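Local atomic coordinates of RNA polymerase II subunit B1 CTD phosphatase RTR1 (Saccharomyces cerevisiae, PDB entry 5C2Y), a protein that dephosphorylates serine in the C-terminal domain of the largest RNA polymerase II subunit, regulating the polymerase during transcription. Residues T52-G57 against V160-E165; R89-F94 against Y112-C117. All blocks are in the same frame, centred on the assembly; numbering follows the deposited sequence.

Overall arrangement
From the N terminus, the chain passes through helices 9-17 and 28-42 before reaching helix 50-56, which supplies the first half of contact 1. It runs on through helix 62-74 to the 89-94 loop, then through helices 96-104 and 110-113, and at 112-117 contact 2 closes a short loop with 17 residues between its segments. Helices 119-129 and 151-157 follow, and only at 160-165, 103 residues on from Gly-57, is contact 1 completed. The short loop thus lies entirely within the long one. Contact 2 joins two parts of the zinc-finger region near the metal, while contact 1 sets the lead-in and first turn of helix 163-170 against helix 50-56; their centres are 24 Å apart.

Contact 1 (T52-G57 against V160-E165); sequences TLKYLG and VTLFEE. With SO4 (sulfate ion), chain D.
The carboxylate of Glu-165 is the flat group of this contact, and its two oxygens have separate partners. Lys-54 NZ meets Glu-165 OE2 on its syn lone pair in a 3.0 Å salt bridge, tip to tip, while OE1 accepts a weak hydrogen bond from Leu-162 N. Leu-162 is the N-cap of helix 163-170, so Glu-165, at N3, weakly supplies just the side-chain-to-N-cap half of a capping box. The Lys-54 chain bends at each torsion beyond CB: Lys-54 CG lies 3.8 Å from Leu-162 CD2, and NZ gives a weak bond to Val-160 O and a 2.8 Å bond to sulfate O2, the ion probably coming from the crystallisation liquor. Beneath this polar layer, the Leu-53 and Leu-162 side chains cross obliquely, CD2 of the first 4.2 Å from CD1 of the second, and Val-160 CG2 abuts Gly-57 CA. Tyr-128 of helix 119-129 packs on Val-160 and Leu-162. An alanine here in place of Lys-54 would remove the ammonium and the stem lying over Leu-162, and would probably loosen the hold on the N-terminal turn of helix 163-170. With one carboxylate bracing both its own helix start and the lysine, capping and interhelix link are probably coupled.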
loop_
_atom_site.group_PDB
_atom_site.type_symbol
_atom_site.label_atom_id
_atom_site.label_comp_id
_atom_site.label_asym_id
_atom_site.label_seq_id
_atom_site.Cartn_x
_atom_site.Cartn_y
_atom_site.Cartn_z
ATOM N N THR A 52 4.924 -7.349 -4.462
ATOM C CA THR A 52 3.521 -7.088 -4.730
ATOM C C THR A 52 3.170 -5.668 -4.282
ATOM O O THR A 52 2.593 -4.897 -5.061
ATOM C CB THR A 52 2.631 -8.130 -4.037
ATOM O OG1 THR A 52 2.950 -9.424 -4.555
ATOM C CG2 THR A 52 1.173 -7.861 -4.292
ATOM N N LEU A 53 3.550 -5.310 -3.051
ATOM C CA LEU A 53 3.326 -3.951 -2.558
ATOM C C LEU A 53 3.945 -2.922 -3.508
ATOM O O LEU A 53 3.327 -1.893 -3.789
ATOM C CB LEU A 53 3.879 -3.779 -1.148
ATOM C CG LEU A 53 3.643 -2.425 -0.460
ATOM C CD1 LEU A 53 2.177 -2.089 -0.362
ATOM C CD2 LEU A 53 4.224 -2.421 0.919
ATOM N N LYS A 54 5.145 -3.216 -4.011
ATOM C CA LYS A 54 5.847 -2.343 -4.939
ATOM C C LYS A 54 5.151 -2.302 -6.284
ATOM O O LYS A 54 4.986 -1.237 -6.884
ATOM C CB LYS A 54 7.291 -2.808 -5.125
ATOM C CG LYS A 54 8.273 -2.273 -4.091
ATOM C CD LYS A 54 9.400 -3.260 -3.814
ATOM C CE LYS A 54 10.331 -3.459 -5.002
ATOM N NZ LYS A 54 11.203 -2.286 -5.244
ATOM N N TYR A 55 4.761 -3.473 -6.772
ATOM C CA TYR A 55 4.071 -3.558 -8.050
ATOM C C TYR A 55 2.804 -2.720 -8.007
ATOM O O TYR A 55 2.449 -2.031 -8.963
ATOM C CB TYR A 55 3.736 -5.016 -8.380
ATOM C CG TYR A 55 2.725 -5.199 -9.490
ATOM C CD1 TYR A 55 3.067 -4.942 -10.806
ATOM C CD2 TYR A 55 1.433 -5.636 -9.220
ATOM C CE1 TYR A 55 2.154 -5.097 -11.824
ATOM C CE2 TYR A 55 0.513 -5.803 -10.241
ATOM C CZ TYR A 55 0.884 -5.536 -11.540
ATOM O OH TYR A 55 -0.014 -5.697 -12.571
ATOM N N LEU A 56 2.146 -2.801 -6.862
ATOM C CA LEU A 56 0.863 -2.176 -6.592
ATOM C C LEU A 56 0.861 -0.663 -6.794
ATOM O O LEU A 56 -0.149 -0.081 -7.197
ATOM C CB LEU A 56 0.499 -2.510 -5.164
ATOM C CG LEU A 56 -0.897 -2.502 -4.620
ATOM C CD1 LEU A 56 -1.571 -3.787 -5.010
ATOM C CD2 LEU A 56 -0.743 -2.392 -3.118
ATOM N N GLY A 57 1.993 -0.029 -6.501
ATOM C CA GLY A 57 2.150 1.407 -6.677
ATOM C C GLY A 57 1.679 2.032 -7.991
ATOM O O GLY A 57 1.244 3.192 -7.990
ATOM N N VAL A 160 8.666 2.297 -6.692
ATOM C CA VAL A 160 8.484 2.625 -5.294
ATOM C C VAL A 160 9.591 1.919 -4.543
ATOM O O VAL A 160 9.848 0.750 -4.798
ATOM C CB VAL A 160 7.099 2.183 -4.763
ATOM C CG1 VAL A 160 6.950 2.549 -3.323
ATOM C CG2 VAL A 160 5.989 2.853 -5.544
ATOM N N THR A 161 10.274 2.637 -3.659
ATOM C CA THR A 161 11.288 2.049 -2.792
ATOM C C THR A 161 10.703 1.869 -1.398
ATOM O O THR A 161 10.180 2.819 -0.818
ATOM C CB THR A 161 12.553 2.936 -2.685
ATOM O OG1 THR A 161 13.234 2.995 -3.946
ATOM C CG2 THR A 161 13.486 2.394 -1.643
ATOM N N LEU A 162 10.782 0.669 -0.844
ATOM C CA LEU A 162 10.217 0.452 0.480
ATOM C C LEU A 162 11.191 0.925 1.541
ATOM O O LEU A 162 12.399 0.896 1.334
ATOM C CB LEU A 162 9.870 -1.024 0.706
ATOM C CG LEU A 162 8.910 -1.654 -0.295
ATOM C CD1 LEU A 162 8.309 -2.900 0.304
ATOM C CD2 LEU A 162 7.833 -0.662 -0.689
ATOM N N PHE A 163 10.661 1.353 2.682
ATOM C CA PHE A 163 11.506 1.877 3.740
ATOM C C PHE A 163 12.466 0.790 4.150
ATOM O O PHE A 163 13.665 1.032 4.314
ATOM C CB PHE A 163 10.670 2.356 4.922
ATOM C CG PHE A 163 11.475 2.939 6.046
ATOM C CD1 PHE A 163 12.597 3.697 5.798
ATOM C CD2 PHE A 163 11.084 2.756 7.361
ATOM C CE1 PHE A 163 13.323 4.239 6.848
ATOM C CE2 PHE A 163 11.803 3.297 8.405
ATOM C CZ PHE A 163 12.916 4.035 8.149
ATOM N N GLU A 164 11.950 -0.425 4.258
ATOM C CA GLU A 164 12.769 -1.512 4.760
ATOM C C GLU A 164 13.803 -1.954 3.724
ATOM O O GLU A 164 14.716 -2.688 4.054
ATOM C CB GLU A 164 11.889 -2.687 5.223
ATOM C CG GLU A 164 10.875 -3.186 4.217
ATOM C CD GLU A 164 9.570 -2.394 4.190
ATOM O OE1 GLU A 164 8.501 -2.990 4.462
ATOM O OE2 GLU A 164 9.613 -1.188 3.858
ATOM N N GLU A 165 13.696 -1.474 2.488
ATOM C CA GLU A 165 14.765 -1.677 1.512
ATOM C C GLU A 165 15.939 -0.767 1.826
ATOM O O GLU A 165 17.087 -1.135 1.614
ATOM C CB GLU A 165 14.292 -1.410 0.085
ATOM C CG GLU A 165 13.234 -2.361 -0.416
ATOM C CD GLU A 165 12.825 -2.101 -1.873
ATOM O OE1 GLU A 165 13.079 -0.999 -2.389
ATOM O OE2 GLU A 165 12.226 -3.004 -2.499
HETATM S S SO4 D . 12.496 -2.897 -8.131
HETATM O O1 SO4 D . 13.322 -3.589 -7.139
HETATM O O2 SO4 D . 12.246 -1.527 -7.692
HETATM O O3 SO4 D . 11.240 -3.631 -8.281
HETATM O O4 SO4 D . 13.169 -2.871 -9.427
#

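Contact 2 (R89-F94 against Y112-C117); sequences RIRDPF and YLSHYC. With ZN (zinc ion), chain C.
Arg-91 points its CB toward the 112-117 segment, with CG in the crowded position between the backbone N and the carbonyl carbon (chi1 59°). From there Arg-91 CG passes 4.1 Å from Ser-114 O. Arg-91 CD, the next carbon, makes the nearest approach, 3.7 Å to His-115 CE1, and lies 4.0 Å from Ser-114 CB. The chain then bends at chi3, and Arg-91 NH1 comes 3.8 Å from His-115 CE1, the guanidinium plane tilted 53° from the imidazole, so the two groups meet obliquely without stacking. At the other end of the guanidinium, NH2 has a long, weak ion pair with a sulfate, and the side chain also rests on Asp-98 and Thr-99 of helix 96-104. A cationic guanidinium this near would probably disfavour protonation of His-115. Ser-114 OG lies over one face of the imidazole, toward its rim, and is held by a hydrogen bond to Tyr-110 O.

The backbones meet at Arg-89. Arg-89 N donates to Leu-113 O over 2.9 Å in a nearly straight bond (169°) arriving from above the carbonyl plane, and Arg-89 O receives a CA-H...O contact from Ser-114 CA at 3.2 Å. Farther along the same loop, Asp-92 OD1 accepts from Phe-94 N, forming an Asx turn. In the other segment, Tyr-112 O accepts from both His-115 N and Tyr-116 N, which curls the chain as it leaves helix 110-113. Two residues beyond His-115, Cys-117 SG binds zinc at 2.3 Å, and Cys-78, Cys-83 and His-121 complete the site: the contact thus belongs to the zinc finger of the Rtr1/RPAP2 family, with three cysteines and one histidine as ligands, joining its 89-94 loop to the turn that leads into a metal ligand.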
loop_
_atom_site.group_PDB
_atom_site.type_symbol
_atom_site.label_atom_id
_atom_site.label_comp_id
_atom_site.label_asym_id
_atom_site.label_seq_id
_atom_site.Cartn_x
_atom_site.Cartn_y
_atom_site.Cartn_z
ATOM N N ARG A 89 -3.923 0.516 19.250
ATOM C CA ARG A 89 -5.042 1.110 19.969
ATOM C C ARG A 89 -6.258 1.252 19.057
ATOM O O ARG A 89 -6.116 1.676 17.921
ATOM C CB ARG A 89 -4.644 2.478 20.548
ATOM C CG ARG A 89 -3.339 2.481 21.360
ATOM C CD ARG A 89 -3.395 1.590 22.621
ATOM N NE ARG A 89 -4.421 1.996 23.588
ATOM C CZ ARG A 89 -4.654 1.378 24.744
ATOM N NH1 ARG A 89 -3.949 0.308 25.082
ATOM N NH2 ARG A 89 -5.605 1.815 25.559
ATOM N N ILE A 90 -7.449 0.906 19.542
ATOM C CA ILE A 90 -8.653 1.069 18.727
ATOM C C ILE A 90 -9.099 2.514 18.750
ATOM O O ILE A 90 -8.786 3.257 19.691
ATOM C CB ILE A 90 -9.836 0.204 19.205
ATOM C CG1 ILE A 90 -10.191 0.551 20.655
ATOM C CG2 ILE A 90 -9.539 -1.287 19.019
ATOM C CD1 ILE A 90 -11.076 -0.488 21.335
ATOM N N ARG A 91 -9.814 2.911 17.700
ATOM C CA ARG A 91 -10.432 4.218 17.640
ATOM C C ARG A 91 -11.794 4.140 16.983
ATOM O O ARG A 91 -12.045 3.294 16.117
ATOM C CB ARG A 91 -9.551 5.222 16.900
ATOM C CG ARG A 91 -9.204 4.858 15.481
ATOM C CD ARG A 91 -8.563 6.044 14.793
ATOM N NE ARG A 91 -9.535 7.117 14.602
ATOM C CZ ARG A 91 -10.117 7.397 13.435
ATOM N NH1 ARG A 91 -9.812 6.697 12.347
ATOM N NH2 ARG A 91 -11.000 8.387 13.349
ATOM N N ASP A 92 -12.665 5.038 17.427
ATOM C CA ASP A 92 -14.021 5.174 16.951
ATOM C C ASP A 92 -14.041 6.216 15.825
ATOM O O ASP A 92 -13.723 7.381 16.055
ATOM C CB ASP A 92 -14.906 5.581 18.128
ATOM C CG ASP A 92 -16.347 5.650 17.780
ATOM O OD1 ASP A 92 -16.704 5.424 16.605
ATOM O OD2 ASP A 92 -17.149 5.916 18.695
ATOM N N PRO A 93 -14.394 5.804 14.597
ATOM C CA PRO A 93 -14.382 6.759 13.478
ATOM C C PRO A 93 -15.376 7.900 13.635
ATOM O O PRO A 93 -15.219 8.910 12.964
ATOM C CB PRO A 93 -14.760 5.903 12.269
ATOM C CG PRO A 93 -14.541 4.506 12.679
ATOM C CD PRO A 93 -14.754 4.447 14.160
ATOM N N PHE A 94 -16.390 7.741 14.482
ATOM C CA PHE A 94 -17.359 8.817 14.694
ATOM C C PHE A 94 -17.071 9.597 15.975
ATOM O O PHE A 94 -17.819 10.502 16.324
ATOM C CB PHE A 94 -18.788 8.259 14.735
ATOM C CG PHE A 94 -19.198 7.538 13.474
ATOM C CD1 PHE A 94 -19.762 8.228 12.417
ATOM C CD2 PHE A 94 -19.012 6.178 13.353
ATOM C CE1 PHE A 94 -20.128 7.581 11.275
ATOM C CE2 PHE A 94 -19.379 5.512 12.202
ATOM C CZ PHE A 94 -19.935 6.211 11.164
ATOM N N TYR A 112 -0.300 7.399 15.857
ATOM C CA TYR A 112 -0.010 6.301 14.920
ATOM C C TYR A 112 -0.455 4.933 15.416
ATOM O O TYR A 112 -0.942 4.114 14.628
ATOM C CB TYR A 112 1.478 6.243 14.543
ATOM C CG TYR A 112 2.490 6.361 15.661
ATOM C CD1 TYR A 112 3.043 5.234 16.248
ATOM C CD2 TYR A 112 2.942 7.610 16.095
ATOM C CE1 TYR A 112 3.989 5.346 17.263
ATOM C CE2 TYR A 112 3.881 7.730 17.101
ATOM C CZ TYR A 112 4.399 6.595 17.680
ATOM O OH TYR A 112 5.330 6.700 18.678
ATOM N N LEU A 113 -0.327 4.684 16.712
ATOM C CA LEU A 113 -0.671 3.375 17.244
ATOM C C LEU A 113 -2.162 3.071 17.070
ATOM O O LEU A 113 -2.581 1.908 17.153
ATOM C CB LEU A 113 -0.248 3.271 18.706
ATOM C CG LEU A 113 1.265 3.106 18.903
ATOM C CD1 LEU A 113 1.617 2.769 20.347
ATOM C CD2 LEU A 113 1.807 2.038 17.980
ATOM N N SER A 114 -2.956 4.104 16.783
ATOM C CA SER A 114 -4.368 3.892 16.434
ATOM C C SER A 114 -4.580 3.499 14.952
ATOM O O SER A 114 -5.662 3.061 14.588
ATOM C CB SER A 114 -5.206 5.139 16.778
ATOM O OG SER A 114 -4.694 6.317 16.179
ATOM N N HIS A 115 -3.549 3.633 14.118
ATOM C CA HIS A 115 -3.631 3.225 12.709
ATOM C C HIS A 115 -2.720 2.040 12.334
ATOM O O HIS A 115 -2.933 1.375 11.303
ATOM C CB HIS A 115 -3.307 4.424 11.807
ATOM C CG HIS A 115 -4.192 5.604 12.064
ATOM N ND1 HIS A 115 -5.534 5.605 11.755
ATOM C CD2 HIS A 115 -3.937 6.795 12.654
ATOM C CE1 HIS A 115 -6.064 6.761 12.119
ATOM N NE2 HIS A 115 -5.119 7.500 12.664
ATOM N N TYR A 116 -1.702 1.783 13.155
ATOM C CA TYR A 116 -0.710 0.758 12.840
ATOM C C TYR A 116 -0.331 -0.047 14.071
ATOM O O TYR A 116 -0.624 0.339 15.196
ATOM C CB TYR A 116 0.539 1.391 12.223
ATOM C CG TYR A 116 0.263 2.235 11.000
ATOM C CD1 TYR A 116 0.112 1.665 9.753
ATOM C CD2 TYR A 116 0.141 3.604 11.103
ATOM C CE1 TYR A 116 -0.143 2.445 8.651
ATOM C CE2 TYR A 116 -0.108 4.381 10.013
ATOM C CZ TYR A 116 -0.245 3.805 8.792
ATOM O OH TYR A 116 -0.490 4.613 7.709
ATOM N N CYS A 117 0.314 -1.180 13.852
ATOM C CA CYS A 117 0.708 -2.057 14.946
ATOM C C CYS A 117 1.893 -1.475 15.694
ATOM O O CYS A 117 2.181 -1.877 16.818
ATOM C CB CYS A 117 1.064 -3.449 14.427
ATOM S SG CYS A 117 2.608 -3.507 13.478
HETATM ZN ZN ZN C . 1.824 -3.793 11.341
#